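Local coordinates for mortality factor 4-like protein 1 (Homo sapiens, PDB 2F5K) that binds lysine-methylated histone H3 through its chromo domain and so probably takes part in gene regulation on chromatin, at residues 67-70 with 71-75; 77-80 with 81-84; 83-86 with 87-91. All coordinates share one frame; numbering follows the deposited sequence.

Contact 1 (67-70 with 71-75)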
ATOM      1  N   GLU A  67       4.607  -8.885  -0.520  1.00 62.43           N
ATOM      2  CA  GLU A  67       3.398  -9.654  -0.261  1.00 60.65           C
ATOM      3  C   GLU A  67       2.228  -9.419  -1.202  1.00 59.52           C
ATOM      4  O   GLU A  67       2.191  -8.451  -1.965  1.00 58.62           O
ATOM      5  CB  GLU A  67       2.919  -9.420   1.172  1.00 60.59           C
ATOM      6  CG  GLU A  67       2.757  -7.963   1.572  1.00 60.06           C
ATOM      7  CD  GLU A  67       1.831  -7.821   2.761  1.00 60.08           C
ATOM      8  OE1 GLU A  67       1.976  -6.896   3.582  1.00 57.56           O
ATOM      9  OE2 GLU A  67       0.936  -8.669   2.881  1.00 62.70           O
ATOM     10  N   TRP A  68       1.270 -10.337  -1.138  1.00 58.15           N
ATOM     11  CA  TRP A  68       0.053 -10.203  -1.907  1.00 57.18           C
ATOM     12  C   TRP A  68      -0.905  -9.359  -1.106  1.00 56.11           C
ATOM     13  O   TRP A  68      -0.957  -9.463   0.125  1.00 56.48           O
ATOM     14  CB  TRP A  68      -0.532 -11.559  -2.217  1.00 57.49           C
ATOM     15  CG  TRP A  68       0.311 -12.250  -3.190  1.00 57.79           C
ATOM     16  CD1 TRP A  68       1.354 -13.096  -2.918  1.00 57.58           C
ATOM     17  CD2 TRP A  68       0.244 -12.133  -4.605  1.00 57.44           C
ATOM     18  NE1 TRP A  68       1.919 -13.530  -4.090  1.00 57.15           N
ATOM     19  CE2 TRP A  68       1.255 -12.957  -5.141  1.00 57.57           C
ATOM     20  CE3 TRP A  68      -0.584 -11.436  -5.485  1.00 57.24           C
ATOM     21  CZ2 TRP A  68       1.465 -13.085  -6.506  1.00 57.41           C
ATOM     22  CZ3 TRP A  68      -0.378 -11.561  -6.819  1.00 57.96           C
ATOM     23  CH2 TRP A  68       0.636 -12.389  -7.326  1.00 58.43           C
ATOM     24  N   VAL A  69      -1.637  -8.497  -1.796  1.00 54.31           N
ATOM     25  CA  VAL A  69      -2.494  -7.534  -1.121  1.00 52.73           C
ATOM     26  C   VAL A  69      -3.753  -7.412  -1.943  1.00 50.87           C
ATOM     27  O   VAL A  69      -3.694  -7.506  -3.156  1.00 51.24           O
ATOM     28  CB  VAL A  69      -1.739  -6.177  -1.016  1.00 52.98           C
ATOM     29  CG1 VAL A  69      -2.542  -5.023  -1.586  1.00 53.00           C
ATOM     30  CG2 VAL A  69      -1.305  -5.911   0.386  1.00 53.45           C
ATOM     31  N   PRO A  70      -4.913  -7.313  -1.308  1.00 49.32           N
ATOM     32  CA  PRO A  70      -6.141  -7.067  -2.072  1.00 48.07           C
ATOM     33  C   PRO A  70      -6.130  -5.616  -2.542  1.00 46.63           C
ATOM     34  O   PRO A  70      -5.398  -4.815  -1.977  1.00 45.32           O
ATOM     35  CB  PRO A  70      -7.246  -7.322  -1.052  1.00 47.66           C
ATOM     36  CG  PRO A  70      -6.616  -7.019   0.219  1.00 48.82           C
ATOM     37  CD  PRO A  70      -5.187  -7.524   0.121  1.00 49.46           C
ATOM     38  N   GLU A  71      -6.901  -5.301  -3.577  1.00 45.66           N
ATOM     39  CA  GLU A  71      -6.950  -3.943  -4.097  1.00 45.18           C
ATOM     40  C   GLU A  71      -7.232  -2.868  -3.044  1.00 44.43           C
ATOM     41  O   GLU A  71      -6.612  -1.805  -3.045  1.00 44.34           O
ATOM     42  CB  GLU A  71      -8.009  -3.821  -5.164  1.00 45.23           C
ATOM     43  CG  GLU A  71      -7.816  -2.581  -5.995  1.00 46.17           C
ATOM     44  CD  GLU A  71      -8.436  -2.725  -7.356  1.00 47.12           C
ATOM     45  OE1 GLU A  71      -7.690  -2.701  -8.354  1.00 47.23           O
ATOM     46  OE2 GLU A  71      -9.665  -2.865  -7.408  1.00 48.39           O
ATOM     47  N   SER A  72      -8.163  -3.155  -2.152  1.00 43.10           N
ATOM     48  CA  SER A  72      -8.546  -2.188  -1.128  1.00 42.80           C
ATOM     49  C   SER A  72      -7.362  -1.693  -0.284  1.00 42.20           C
ATOM     50  O   SER A  72      -7.495  -0.730   0.478  1.00 42.99           O
ATOM     51  CB  SER A  72      -9.631  -2.765  -0.216  1.00 42.31           C
ATOM     52  OG  SER A  72      -9.115  -3.861   0.537  1.00 43.08           O
ATOM     53  N   ARG A  73      -6.206  -2.330  -0.399  1.00 40.60           N
ATOM     54  CA  ARG A  73      -5.097  -1.859   0.414  1.00 39.89           C
ATOM     55  C   ARG A  73      -4.144  -0.993  -0.351  1.00 38.18           C
ATOM     56  O   ARG A  73      -3.187  -0.469   0.200  1.00 37.22           O
ATOM     57  CB  ARG A  73      -4.357  -3.011   1.098  1.00 40.99           C
ATOM     58  CG  ARG A  73      -5.057  -3.480   2.311  1.00 42.44           C
ATOM     59  CD  ARG A  73      -4.446  -4.689   2.876  1.00 44.79           C
ATOM     60  NE  ARG A  73      -3.059  -4.452   3.229  1.00 44.90           N
ATOM     61  CZ  ARG A  73      -2.168  -5.432   3.375  1.00 42.89           C
ATOM     62  NH1 ARG A  73      -2.569  -6.689   3.219  1.00 38.58           N
ATOM     63  NH2 ARG A  73      -0.902  -5.146   3.680  1.00 41.66           N
ATOM     64  N   VAL A  74      -4.435  -0.832  -1.628  1.00 37.08           N
ATOM     65  CA  VAL A  74      -3.573  -0.056  -2.482  1.00 36.43           C
ATOM     66  C   VAL A  74      -4.190   1.300  -2.825  1.00 36.37           C
ATOM     67  O   VAL A  74      -5.357   1.378  -3.178  1.00 36.82           O
ATOM     68  CB  VAL A  74      -3.262  -0.823  -3.756  1.00 36.04           C
ATOM     69  CG1 VAL A  74      -2.244  -0.077  -4.583  1.00 34.63           C
ATOM     70  CG2 VAL A  74      -2.746  -2.226  -3.398  1.00 35.04           C
ATOM     71  N   LEU A  75      -3.411   2.363  -2.700  1.00 35.48           N
ATOM     72  CA  LEU A  75      -3.914   3.700  -3.020  1.00 35.01           C
ATOM     73  C   LEU A  75      -2.991   4.316  -4.037  1.00 35.17           C
ATOM     74  O   LEU A  75      -1.776   4.033  -4.069  1.00 34.82           O
ATOM     75  CB  LEU A  75      -3.974   4.600  -1.792  1.00 34.60           C
ATOM     76  CG  LEU A  75      -5.039   4.327  -0.715  1.00 34.22           C
ATOM     77  CD1 LEU A  75      -4.846   5.239   0.463  1.00 29.55           C
ATOM     78  CD2 LEU A  75      -6.387   4.590  -1.355  1.00 34.19           C
TER
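Glu67 and Arg73 reach each other through two unlike torsion choices: in Glu67, CG sits between the backbone N and the carbonyl carbon (chi1 52°) with the chain extended beyond it, whereas Arg73 runs out from its backbone and then bends at chi3 (59°). Their side chains meet at about a right angle, with carboxylate and guanidinium planes 65° apart. Glu67 OE1 lies at the guanidinium edge, in its plane, and takes a weak bond from Arg73 NH2 at 3.4 Å, a long salt bridge. The same NH2 also donates to the backbone O of Phe32, so its firmer polar partner is that carbonyl, with Glu67 a weak second. Over one guanidinium face lies Val69 CG2, modelled too near for its height to be trusted. Pro70 CD flanks the aliphatic part, 4.0 Å from Arg73 CD. Val69 turns its other methyl to Val74: Val69 CG1 lies 3.3 Å from Val74 CG2, tighter than usual for carbons. Shortening Arg73 to an alanine is likely to leave the Glu67 carboxylate without its positive mate and the Phe32 carbonyl without the NH2 donor. Between the valines the chain makes a single 3-10 turn, 71-73, whose exit is marked by the bond of Val74 N to Glu71 O at 2.8 Å. The turn joins strand 67-70, paired with strand 51-58, to strand 74-76, paired with strand 28-32; Val69 packs on Ile56 of strand 51-58 and Cys31 of strand 28-32, and Val74 on Tyr54 and Val29, inside the small beta barrel.

Contact 2 (77-80 with 81-84)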
ATOM      1  N   TYR A  77      -0.756   7.025  -5.938  1.00 36.24           N
ATOM      2  CA  TYR A  77       0.286   7.891  -5.409  1.00 36.62           C
ATOM      3  C   TYR A  77      -0.021   9.327  -5.818  1.00 35.84           C
ATOM      4  O   TYR A  77       0.505   9.806  -6.801  1.00 35.42           O
ATOM      5  CB  TYR A  77       1.669   7.457  -5.946  1.00 37.47           C
ATOM      6  CG  TYR A  77       2.842   8.015  -5.141  1.00 38.57           C
ATOM      7  CD1 TYR A  77       3.384   7.304  -4.086  1.00 38.36           C
ATOM      8  CD2 TYR A  77       3.387   9.260  -5.443  1.00 40.29           C
ATOM      9  CE1 TYR A  77       4.447   7.814  -3.356  1.00 40.62           C
ATOM     10  CE2 TYR A  77       4.453   9.787  -4.720  1.00 39.98           C
ATOM     11  CZ  TYR A  77       4.965   9.069  -3.679  1.00 42.03           C
ATOM     12  OH  TYR A  77       6.002   9.602  -2.943  1.00 45.71           O
ATOM     13  N   VAL A  78      -0.873   9.997  -5.051  1.00 35.54           N
ATOM     14  CA  VAL A  78      -1.290  11.357  -5.338  1.00 35.16           C
ATOM     15  C   VAL A  78      -1.383  12.193  -4.083  1.00 35.39           C
ATOM     16  O   VAL A  78      -1.429  11.652  -2.947  1.00 34.36           O
ATOM     17  CB  VAL A  78      -2.671  11.404  -6.080  1.00 35.61           C
ATOM     18  CG1 VAL A  78      -2.559  10.851  -7.477  1.00 35.08           C
ATOM     19  CG2 VAL A  78      -3.721  10.671  -5.313  1.00 35.17           C
ATOM     20  N   ASP A  79      -1.420  13.522  -4.284  1.00 35.39           N
ATOM     21  CA  ASP A  79      -1.452  14.464  -3.153  1.00 36.18           C
ATOM     22  C   ASP A  79      -2.441  14.103  -2.044  1.00 34.93           C
ATOM     23  O   ASP A  79      -2.093  14.132  -0.873  1.00 34.94           O
ATOM     24  CB  ASP A  79      -1.661  15.928  -3.604  1.00 37.05           C
ATOM     25  CG  ASP A  79      -0.381  16.545  -4.196  1.00 41.66           C
ATOM     26  OD1 ASP A  79       0.724  16.020  -3.903  1.00 45.84           O
ATOM     27  OD2 ASP A  79      -0.379  17.542  -4.971  1.00 43.89           O
ATOM     28  N   THR A  80      -3.679  13.814  -2.405  1.00 34.50           N
ATOM     29  CA  THR A  80      -4.690  13.431  -1.416  1.00 34.25           C
ATOM     30  C   THR A  80      -4.220  12.243  -0.553  1.00 32.97           C
ATOM     31  O   THR A  80      -4.396  12.239   0.659  1.00 32.61           O
ATOM     32  CB  THR A  80      -6.006  13.015  -2.113  1.00 34.54           C
ATOM     33  OG1 THR A  80      -6.675  14.174  -2.596  1.00 37.52           O
ATOM     34  CG2 THR A  80      -7.032  12.498  -1.066  1.00 35.03           C
ATOM     35  N   ASN A  81      -3.691  11.206  -1.190  1.00 32.39           N
ATOM     36  CA  ASN A  81      -3.212  10.052  -0.428  1.00 33.56           C
ATOM     37  C   ASN A  81      -1.911  10.297   0.340  1.00 33.66           C
ATOM     38  O   ASN A  81      -1.745   9.777   1.443  1.00 33.59           O
ATOM     39  CB  ASN A  81      -3.188   8.804  -1.274  1.00 33.49           C
ATOM     40  CG  ASN A  81      -4.565   8.439  -1.743  1.00 33.88           C
ATOM     41  OD1 ASN A  81      -5.527   8.675  -1.026  1.00 33.32           O
ATOM     42  ND2 ASN A  81      -4.679   7.886  -2.951  1.00 34.08           N
ATOM     43  N   LEU A  82      -1.030  11.142  -0.203  1.00 33.89           N
ATOM     44  CA  LEU A  82       0.184  11.536   0.534  1.00 34.85           C
ATOM     45  C   LEU A  82      -0.201  12.294   1.804  1.00 35.60           C
ATOM     46  O   LEU A  82       0.405  12.101   2.838  1.00 36.37           O
ATOM     47  CB  LEU A  82       1.137  12.368  -0.342  1.00 34.51           C
ATOM     48  CG  LEU A  82       1.831  11.522  -1.383  1.00 36.31           C
ATOM     49  CD1 LEU A  82       2.381  12.371  -2.546  1.00 38.55           C
ATOM     50  CD2 LEU A  82       2.936  10.653  -0.721  1.00 36.98           C
ATOM     51  N   GLN A  83      -1.217  13.157   1.720  1.00 35.83           N
ATOM     52  CA  GLN A  83      -1.712  13.866   2.890  1.00 36.43           C
ATOM     53  C   GLN A  83      -2.279  12.868   3.900  1.00 36.44           C
ATOM     54  O   GLN A  83      -2.151  13.044   5.096  1.00 35.94           O
ATOM     55  CB  GLN A  83      -2.847  14.804   2.474  1.00 36.80           C
ATOM     56  CG  GLN A  83      -3.391  15.610   3.593  1.00 39.37           C
ATOM     57  CD  GLN A  83      -2.292  16.379   4.321  1.00 43.07           C
ATOM     58  OE1 GLN A  83      -1.233  16.702   3.723  1.00 44.57           O
ATOM     59  NE2 GLN A  83      -2.533  16.681   5.612  1.00 42.07           N
ATOM     60  N   LYS A  84      -2.950  11.834   3.405  1.00 36.76           N
ATOM     61  CA  LYS A  84      -3.514  10.801   4.277  1.00 36.86           C
ATOM     62  C   LYS A  84      -2.354  10.033   4.924  1.00 36.39           C
ATOM     63  O   LYS A  84      -2.401   9.696   6.106  1.00 34.68           O
ATOM     64  CB  LYS A  84      -4.408   9.848   3.479  1.00 36.85           C
ATOM     65  CG  LYS A  84      -4.789   8.556   4.176  1.00 38.38           C
ATOM     66  CD  LYS A  84      -5.758   7.633   3.316  1.00 40.13           C
ATOM     67  CE  LYS A  84      -7.094   8.326   3.029  1.00 42.17           C
ATOM     68  NZ  LYS A  84      -8.263   7.397   3.125  1.00 44.86           N
TER
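The first turn of helix 79-98, with Val78 at its N-cap position, is where Tyr77 meets Leu82 and Val78 meets Asn81. Being aliphatic, the Val78 side chain has no acceptor to offer the helix end; its part in the turn is played by its backbone O, which receives Leu82 N at 2.8 Å nearly in line with the carbonyl bond (C=O...N 162°). The i to i+4 pattern then continues, Gln83 N to Asp79 O and Lys84 N to Thr80 O, which is the evidence that regular helix is established from the cap onward. Tyr77 stands before the helix and yet returns to it: with CG anti to the backbone N (chi1 -163°), the ring is brought to Leu82, which meets it obliquely and whose two methyls touch separate parts of it. CD2 lies 3.9 Å from Tyr77 CZ, close to the hydroxyl end, while CD1 approaches CE2 at 4.0 Å. Tyr77 also touches Arg28 and Leu30 of strand 28-32 and Glu39 of strand 37-48, so this apolar pair links the helix start to the barrel. Asn81, the buried residue of the group, packs on Leu30 and Leu75, and its ND2 donates to the backbone O of Lys76, which satisfies that amide nitrogen. Val78 and Asn81 lie side by side and point the same way, with Val78 CG2 3.8 Å from Asn81 ND2.

Contact 3 (83-86 with 87-91)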
ATOM      1  N   GLN A  83      -1.217  13.157   1.720  1.00 35.83           N
ATOM      2  CA  GLN A  83      -1.712  13.866   2.890  1.00 36.43           C
ATOM      3  C   GLN A  83      -2.279  12.868   3.900  1.00 36.44           C
ATOM      4  O   GLN A  83      -2.151  13.044   5.096  1.00 35.94           O
ATOM      5  CB  GLN A  83      -2.847  14.804   2.474  1.00 36.80           C
ATOM      6  CG  GLN A  83      -3.391  15.610   3.593  1.00 39.37           C
ATOM      7  CD  GLN A  83      -2.292  16.379   4.321  1.00 43.07           C
ATOM      8  OE1 GLN A  83      -1.233  16.702   3.723  1.00 44.57           O
ATOM      9  NE2 GLN A  83      -2.533  16.681   5.612  1.00 42.07           N
ATOM     10  N   LYS A  84      -2.950  11.834   3.405  1.00 36.76           N
ATOM     11  CA  LYS A  84      -3.514  10.801   4.277  1.00 36.86           C
ATOM     12  C   LYS A  84      -2.354  10.033   4.924  1.00 36.39           C
ATOM     13  O   LYS A  84      -2.401   9.696   6.106  1.00 34.68           O
ATOM     14  CB  LYS A  84      -4.408   9.848   3.479  1.00 36.85           C
ATOM     15  CG  LYS A  84      -4.789   8.556   4.176  1.00 38.38           C
ATOM     16  CD  LYS A  84      -5.758   7.633   3.316  1.00 40.13           C
ATOM     17  CE  LYS A  84      -7.094   8.326   3.029  1.00 42.17           C
ATOM     18  NZ  LYS A  84      -8.263   7.397   3.125  1.00 44.86           N
ATOM     19  N   GLN A  85      -1.317   9.768   4.128  1.00 36.78           N
ATOM     20  CA  GLN A  85      -0.147   9.061   4.646  1.00 37.63           C
ATOM     21  C   GLN A  85       0.417   9.800   5.831  1.00 37.67           C
ATOM     22  O   GLN A  85       0.724   9.210   6.866  1.00 36.90           O
ATOM     23  CB  GLN A  85       0.970   8.964   3.605  1.00 37.63           C
ATOM     24  CG  GLN A  85       2.231   8.239   4.155  1.00 37.54           C
ATOM     25  CD  GLN A  85       3.287   8.006   3.078  1.00 37.35           C
ATOM     26  OE1 GLN A  85       3.520   8.881   2.235  1.00 36.12           O
ATOM     27  NE2 GLN A  85       3.896   6.834   3.080  1.00 37.21           N
ATOM     28  N   ARG A  86       0.544  11.107   5.654  1.00 38.49           N
ATOM     29  CA  ARG A  86       1.126  11.969   6.674  1.00 39.86           C
ATOM     30  C   ARG A  86       0.256  12.037   7.902  1.00 39.39           C
ATOM     31  O   ARG A  86       0.765  12.141   9.016  1.00 39.78           O
ATOM     32  CB  ARG A  86       1.339  13.394   6.151  1.00 40.55           C
ATOM     33  CG  ARG A  86       2.389  13.538   5.051  1.00 44.59           C
ATOM     34  CD  ARG A  86       2.731  15.011   4.779  1.00 50.33           C
ATOM     35  NE  ARG A  86       3.172  15.237   3.409  1.00 54.13           N
ATOM     36  CZ  ARG A  86       2.366  15.459   2.380  1.00 56.15           C
ATOM     37  NH1 ARG A  86       1.053  15.505   2.540  1.00 57.33           N
ATOM     38  NH2 ARG A  86       2.887  15.659   1.178  1.00 58.04           N
ATOM     39  N   GLU A  87      -1.057  12.040   7.707  1.00 38.50           N
ATOM     40  CA  GLU A  87      -1.948  12.085   8.854  1.00 38.40           C
ATOM     41  C   GLU A  87      -1.929  10.772   9.624  1.00 37.41           C
ATOM     42  O   GLU A  87      -2.028  10.768  10.818  1.00 36.30           O
ATOM     43  CB  GLU A  87      -3.374  12.495   8.460  1.00 38.66           C
ATOM     44  CG  GLU A  87      -3.542  14.001   8.259  1.00 39.15           C
ATOM     45  CD  GLU A  87      -4.839  14.378   7.540  1.00 41.33           C
ATOM     46  OE1 GLU A  87      -5.788  13.565   7.492  1.00 39.28           O
ATOM     47  OE2 GLU A  87      -4.905  15.518   7.022  1.00 43.35           O
ATOM     48  N   LEU A  88      -1.802   9.654   8.937  1.00 37.73           N
ATOM     49  CA  LEU A  88      -1.714   8.394   9.656  1.00 38.70           C
ATOM     50  C   LEU A  88      -0.359   8.352  10.395  1.00 39.52           C
ATOM     51  O   LEU A  88      -0.268   7.878  11.509  1.00 39.54           O
ATOM     52  CB  LEU A  88      -1.846   7.203   8.702  1.00 38.44           C
ATOM     53  CG  LEU A  88      -3.137   7.049   7.879  1.00 38.65           C
ATOM     54  CD1 LEU A  88      -3.288   5.668   7.362  1.00 37.53           C
ATOM     55  CD2 LEU A  88      -4.364   7.439   8.651  1.00 40.70           C
ATOM     56  N   GLN A  89       0.689   8.875   9.777  1.00 40.68           N
ATOM     57  CA  GLN A  89       2.006   8.870  10.412  1.00 41.81           C
ATOM     58  C   GLN A  89       1.962   9.558  11.751  1.00 42.60           C
ATOM     59  O   GLN A  89       2.370   8.991  12.765  1.00 42.37           O
ATOM     60  CB  GLN A  89       3.025   9.550   9.514  1.00 41.89           C
ATOM     61  CG  GLN A  89       3.744   8.597   8.644  1.00 43.40           C
ATOM     62  CD  GLN A  89       4.503   9.276   7.533  1.00 45.35           C
ATOM     63  OE1 GLN A  89       4.818  10.473   7.621  1.00 47.51           O
ATOM     64  NE2 GLN A  89       4.809   8.520   6.475  1.00 44.65           N
ATOM     65  N   LYS A  90       1.444  10.779  11.762  1.00 43.66           N
ATOM     66  CA  LYS A  90       1.320  11.545  13.000  1.00 45.34           C
ATOM     67  C   LYS A  90       0.363  10.878  13.988  1.00 46.32           C
ATOM     68  O   LYS A  90       0.612  10.847  15.197  1.00 45.81           O
ATOM     69  CB  LYS A  90       0.886  12.990  12.699  1.00 45.77           C
ATOM     70  CG  LYS A  90       0.336  13.782  13.874  1.00 47.01           C
ATOM     71  CD  LYS A  90       0.015  15.222  13.415  1.00 49.72           C
ATOM     72  CE  LYS A  90      -0.955  15.930  14.357  1.00 51.46           C
ATOM     73  NZ  LYS A  90      -1.654  17.071  13.709  1.00 51.78           N
ATOM     74  N   ALA A  91      -0.751  10.368  13.492  1.00 47.48           N
ATOM     75  CA  ALA A  91      -1.658   9.676  14.388  1.00 49.20           C
ATOM     76  C   ALA A  91      -0.899   8.521  15.042  1.00 50.72           C
ATOM     77  O   ALA A  91      -0.893   8.405  16.258  1.00 50.24           O
ATOM     78  CB  ALA A  91      -2.879   9.165  13.645  1.00 48.98           C
TER
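The Gln83 amide and the Glu87 carboxylate, one helical turn apart on helix 79-98, stand almost perpendicular, their planes 76° apart. The carboxylate oxygen OE2 meets the amide at its edge, nearly in the amide plane, and accepts Gln83 NE2 at 3.0 Å with a straight N-H...O angle of 168°. Seen from the carboxylate the fit is less regular, because the donor arrives on the anti side of OE2 and well out of that plane. A bend at chi2 of Gln83 (54°) swings its amide forward, toward Glu87 in the next turn, giving an i to i+4 side-chain hydrogen bond on the exposed surface. Gln85 and Gln89 have the same i to i+4 spacing, but their side chains touch by packing alone, with the amide planes moderately inclined. Gln89 NE2 sits 3.5 Å from Gln85 CG, while Gln85 NE2 donates a hydrogen bond to the backbone O of Leu37 in strand 37-48. Four backbone bonds from Glu87, Leu88, Gln89 and Lys90 back to Gln83, Lys84, Gln85 and Arg86 confirm continuous alpha helix. Leu88 also touches Phe32, and its CG comes within 4.3 Å of Lys84 CG.

Overall arrangement
From the N terminus, contact 1 closes before contact 2 opens, whereas contacts 2 and 3 overlap; none nests inside another. Contact 1 closes the short turn linking strand 67-70 to strand 74-76; these are the outermost strands of the five-stranded order, so the turn passes from one end of that order to the other. Contact 2 then forms the entry into helix 79-98, its centre about 16 Å from that of contact 1, and touches it through Leu75, whose CB and CD1 pack on Asn81 and Lys84. Contact 3 lies nearly two turns further on, sharing Gln83 and Lys84 with contact 2, their centres about 9 Å apart. Together they run from the barrel edge into the C-terminal helix.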